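Local atomic coordinates of FMN-dependent nitronate monooxygenase (Shewanella oneidensis, PDB entry 5LSM), a protein that probably uses FMN to oxidise propionate 3-nitronate with molecular oxygen to 3-oxopropanoate, nitrate and nitrite, thereby detoxifying the nitronate. Residues H73-Q79 with P295-L299; A161-E165 with I204-I210. The contacts are given in a common frame with arbitrary orientation. Residue numbers count along the deposited sequence, not the author numbering.

Interaction 1: residues H73-Q79 with P295-L299; sequences HREPVAQ and PDFPL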
# COMPACT_ATOMS: atom_id res chain seq x y z
N HIS A 73 10.59 1.41 21.93
CA HIS A 73 9.41 0.61 22.18
C HIS A 73 9.29 0.37 23.68
O HIS A 73 10.27 0.49 24.43
CB HIS A 73 9.54 -0.74 21.46
CG HIS A 73 10.75 -1.53 21.86
ND1 HIS A 73 12.02 -1.23 21.41
CD2 HIS A 73 10.89 -2.63 22.64
CE1 HIS A 73 12.89 -2.08 21.92
NE2 HIS A 73 12.22 -2.96 22.65
N ARG A 74 8.09 -0.02 24.11
CA ARG A 74 7.90 -0.54 25.44
C ARG A 74 8.43 -1.97 25.49
O ARG A 74 8.20 -2.76 24.58
CB ARG A 74 6.43 -0.48 25.82
CG ARG A 74 5.81 0.90 25.62
CD ARG A 74 4.77 1.22 26.69
NE ARG A 74 3.56 0.41 26.55
CZ ARG A 74 2.62 0.61 25.62
NH1 ARG A 74 2.74 1.58 24.72
NH2 ARG A 74 1.55 -0.17 25.60
N GLU A 75 9.24 -2.26 26.51
CA GLU A 75 9.65 -3.62 26.77
C GLU A 75 8.42 -4.48 27.03
O GLU A 75 7.41 -3.97 27.53
CB GLU A 75 10.60 -3.68 27.96
CG GLU A 75 11.96 -3.04 27.68
CD GLU A 75 13.02 -3.41 28.69
OE1 GLU A 75 14.21 -3.17 28.41
OE2 GLU A 75 12.66 -3.92 29.77
N PRO A 76 8.46 -5.76 26.63
CA PRO A 76 7.25 -6.53 26.33
C PRO A 76 6.33 -6.92 27.54
O PRO A 76 5.10 -6.79 27.44
CB PRO A 76 7.78 -7.78 25.60
CG PRO A 76 9.23 -7.84 25.94
CD PRO A 76 9.67 -6.43 26.10
N VAL A 77 6.93 -7.33 28.66
CA VAL A 77 6.22 -7.99 29.80
C VAL A 77 6.51 -9.48 29.81
O VAL A 77 6.42 -10.13 28.76
CB VAL A 77 4.68 -7.78 29.86
CG1 VAL A 77 3.92 -8.91 29.15
CG2 VAL A 77 4.21 -7.72 31.30
N ALA A 78 6.86 -10.00 30.98
CA ALA A 78 7.29 -11.39 31.12
C ALA A 78 6.27 -12.33 30.50
O ALA A 78 5.06 -12.10 30.60
CB ALA A 78 7.51 -11.74 32.58
N GLN A 79 6.76 -13.34 29.80
CA GLN A 79 5.89 -14.28 29.11
C GLN A 79 6.65 -15.56 28.77
O GLN A 79 6.52 -16.10 27.67
CB GLN A 79 5.29 -13.62 27.85
CG GLN A 79 6.29 -12.90 26.93
CD GLN A 79 5.60 -11.98 25.94
OE1 GLN A 79 5.23 -12.39 24.84
NE2 GLN A 79 5.35 -10.74 26.36
N PRO A 295 5.89 -14.54 20.54
CA PRO A 295 6.03 -13.63 21.67
C PRO A 295 6.24 -12.17 21.28
O PRO A 295 6.70 -11.85 20.18
CB PRO A 295 7.27 -14.17 22.41
CG PRO A 295 7.92 -15.13 21.48
CD PRO A 295 6.86 -15.65 20.59
N ASP A 296 5.97 -11.29 22.24
CA ASP A 296 6.11 -9.86 22.03
C ASP A 296 7.55 -9.48 21.66
O ASP A 296 8.50 -10.15 22.04
CB ASP A 296 5.67 -9.10 23.27
CG ASP A 296 4.18 -9.19 23.51
OD1 ASP A 296 3.44 -9.49 22.55
OD2 ASP A 296 3.75 -8.96 24.66
N PHE A 297 7.64 -8.46 20.82
CA PHE A 297 8.90 -7.84 20.42
C PHE A 297 9.71 -7.33 21.63
O PHE A 297 9.16 -6.64 22.48
CB PHE A 297 8.54 -6.67 19.49
CG PHE A 297 9.72 -5.92 18.98
CD1 PHE A 297 10.44 -6.40 17.90
CD2 PHE A 297 10.12 -4.74 19.60
CE1 PHE A 297 11.57 -5.74 17.45
CE2 PHE A 297 11.23 -4.05 19.13
CZ PHE A 297 11.95 -4.54 18.05
N PRO A 298 11.03 -7.63 21.67
CA PRO A 298 11.83 -8.34 20.68
C PRO A 298 12.16 -9.81 21.00
O PRO A 298 13.19 -10.32 20.56
CB PRO A 298 13.13 -7.53 20.67
CG PRO A 298 13.28 -7.12 22.09
CD PRO A 298 11.89 -6.86 22.59
N LEU A 299 11.26 -10.50 21.69
CA LEU A 299 11.62 -11.78 22.27
C LEU A 299 11.80 -12.89 21.23
O LEU A 299 12.69 -13.71 21.35
CB LEU A 299 10.63 -12.18 23.36
CG LEU A 299 10.59 -11.16 24.50
CD1 LEU A 299 9.48 -11.43 25.48
CD2 LEU A 299 11.95 -11.06 25.20

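Interaction 2: residues A161-E165 with I204-I210; sequences ALWLE and IIAAVEI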
# COMPACT_ATOMS: atom_id res chain seq x y z
N ALA A 161 1.15 10.91 13.31
CA ALA A 161 1.85 12.11 12.90
C ALA A 161 1.50 13.30 13.82
O ALA A 161 2.36 14.11 14.18
CB ALA A 161 1.53 12.43 11.45
N LEU A 162 0.23 13.38 14.23
CA LEU A 162 -0.22 14.46 15.08
C LEU A 162 0.34 14.29 16.49
O LEU A 162 0.60 15.27 17.19
CB LEU A 162 -1.74 14.50 15.13
CG LEU A 162 -2.40 15.02 13.84
CD1 LEU A 162 -3.85 14.57 13.74
CD2 LEU A 162 -2.31 16.53 13.78
N TRP A 163 0.50 13.04 16.91
CA TRP A 163 1.08 12.75 18.21
C TRP A 163 2.54 13.18 18.23
O TRP A 163 3.00 13.75 19.20
CB TRP A 163 0.99 11.26 18.54
CG TRP A 163 1.45 10.94 19.94
CD1 TRP A 163 0.71 11.04 21.07
CD2 TRP A 163 2.73 10.46 20.35
NE1 TRP A 163 1.44 10.66 22.16
CE2 TRP A 163 2.69 10.29 21.74
CE3 TRP A 163 3.92 10.18 19.68
CZ2 TRP A 163 3.78 9.82 22.48
CZ3 TRP A 163 5.01 9.71 20.41
CH2 TRP A 163 4.93 9.55 21.79
N LEU A 164 3.25 12.91 17.14
CA LEU A 164 4.65 13.28 17.04
C LEU A 164 4.87 14.81 16.99
O LEU A 164 5.77 15.34 17.65
CB LEU A 164 5.28 12.61 15.82
CG LEU A 164 5.33 11.09 15.90
CD1 LEU A 164 5.73 10.49 14.56
CD2 LEU A 164 6.30 10.66 16.98
N GLU A 165 4.05 15.51 16.22
CA GLU A 165 4.12 16.95 16.18
C GLU A 165 3.90 17.53 17.57
O GLU A 165 4.70 18.34 18.05
CB GLU A 165 3.07 17.50 15.24
CG GLU A 165 3.25 18.96 14.90
CD GLU A 165 2.21 19.44 13.91
OE1 GLU A 165 1.02 19.11 14.10
OE2 GLU A 165 2.59 20.12 12.93
N ILE A 204 -0.80 12.97 5.56
CA ILE A 204 0.03 13.50 6.64
C ILE A 204 0.43 14.95 6.41
O ILE A 204 0.40 15.74 7.34
CB ILE A 204 1.28 12.63 6.93
CG1 ILE A 204 0.88 11.37 7.72
CG2 ILE A 204 2.28 13.40 7.79
CD1 ILE A 204 2.01 10.38 7.93
N ILE A 205 0.83 15.31 5.19
CA ILE A 205 1.25 16.68 4.90
C ILE A 205 0.09 17.66 5.12
O ILE A 205 0.30 18.75 5.62
CB ILE A 205 1.79 16.83 3.45
CG1 ILE A 205 3.20 16.26 3.34
CG2 ILE A 205 1.79 18.28 2.98
CD1 ILE A 205 3.57 15.86 1.92
N ALA A 206 -1.13 17.24 4.78
CA ALA A 206 -2.33 18.07 4.97
C ALA A 206 -2.59 18.35 6.44
O ALA A 206 -3.16 19.38 6.80
CB ALA A 206 -3.55 17.41 4.34
N ALA A 207 -2.19 17.43 7.29
CA ALA A 207 -2.56 17.47 8.70
C ALA A 207 -1.54 18.21 9.58
O ALA A 207 -1.86 18.59 10.68
CB ALA A 207 -2.77 16.05 9.20
N VAL A 208 -0.28 18.25 9.16
CA VAL A 208 0.78 18.81 10.01
C VAL A 208 1.40 20.03 9.37
O VAL A 208 1.26 20.26 8.18
CB VAL A 208 1.90 17.78 10.35
CG1 VAL A 208 1.31 16.51 10.93
CG2 VAL A 208 2.76 17.46 9.13
N GLU A 209 2.07 20.83 10.18
CA GLU A 209 2.75 22.01 9.69
C GLU A 209 4.23 21.75 9.49
O GLU A 209 4.84 22.38 8.66
CB GLU A 209 2.55 23.17 10.67
CG GLU A 209 1.12 23.70 10.71
CD GLU A 209 0.81 24.38 12.03
OE1 GLU A 209 -0.20 24.01 12.68
OE2 GLU A 209 1.59 25.26 12.45
N ILE A 210 4.78 20.79 10.23
CA ILE A 210 6.20 20.45 10.12
C ILE A 210 6.56 19.65 8.86
O ILE A 210 5.67 19.23 8.12
CB ILE A 210 6.73 19.73 11.37
CG1 ILE A 210 5.98 18.41 11.62
CG2 ILE A 210 6.65 20.67 12.56
CD1 ILE A 210 6.40 17.70 12.90
O HOH W 1 -0.89 20.89 13.09

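Interaction 1: residues H73-Q79 with P295-L299
Start at Gln79, at the N-cap position before helix 80-89, whose side-chain amide does most of the polar work here. Its OE1 accepts from the backbone N of Asp296 at 2.9 Å, and its NE2 gives one proton to OD2 of Asp296 at 2.9 Å. The other NE2 proton goes to O of Val77 (2.7 Å), so both are used and Gln79 ties back its own loop while binding Asp296. In the partner loop Leu299 N donates to Asp296 O at 2.8 Å, closing a type VI turn, 296-299, with cis Pro298 third. Beside this polar end sits Pro76, its CB 3.4 Å from CB of Asp296 and its CG 3.6 Å from CD1 of Leu299. At the far end the edge of Phe297 meets the face of His73, a T-shaped pair with centroids 4.8 Å apart. Segment 73-79 is the β-to-α loop after strand 66-71, placing the contact on the FMN-facing, strand C-terminal side of the (βα)8 barrel, the Phe297 side chain about 9 Å from FMN.

Interaction 2: residues A161-E165 with I204-I210
This is a contact between neighbouring helices in the outer helical layer of the TIM (βα)8 barrel, the ones that follow adjacent strands 150-155 and 171-175: one turn of helix 158-166 packs against the C-terminal end of helix 197-207 and the loop leading to strand 212-215. Ala161 provides the close apolar approach: its CB lies 3.9 Å from CG2 of Ile204 and 4.1 Å from CG1 of Val208, and the small methyl lets CA of Ala161 come 6.7 Å from CA of Ile204. Underneath lies the sheet, with Ala161 and Val208 both resting on Ile172 and Ile204 reaching Ala155 and Ala174. Towards the exposed side, CD2 of Leu162 sits 3.7 Å from the carbonyl O of Ala207.

One helical turn after Ala161, Glu165 extends across the gap with chi1 and chi2 both t. Its OE2 accepts a hydrogen bond from the backbone N of Glu209 at 2.9 Å and 168°, just where the chain has left helical geometry at Val208. The aliphatic part of the same side chain is used too, CG of Glu165 lying 3.9 Å from CD1 of Ile210. A water lies 2.8 Å from OE1 of Glu165 and 3.2 Å from OE1 of Glu209, between the two carboxylates.

The methyl of Ala161 thus packs with Ile204 and Val208 over the sheet, while Glu165 combines apolar contact with one backbone hydrogen bond, giving the NH of Glu209 an acceptor where helix 197-207 has ended.

Overall arrangement
Following the chain from the N terminus, residues 73-79 come first, between strand 66-71 and helix 80-89. The chain then runs through strands 128-132 and 150-155 to helix 158-166, and interaction 2 joins that helix to the end of helix 197-207, closing a short loop (segments 39 residues apart) around strands 171-175 and 181-182. Only much later, past strands 212-215 and 234-237 and the antiparallel pair 265-268 and 276-279, does 295-299 return to 73-79; interaction 1, its segments 216 residues apart at their closest ends, encloses interaction 2 entirely. The two do not touch: their centres are 29 Å apart. Interaction 2 joins adjacent barrel helices; interaction 1 ties an early strand-to-helix loop to the approach to helix 301-313.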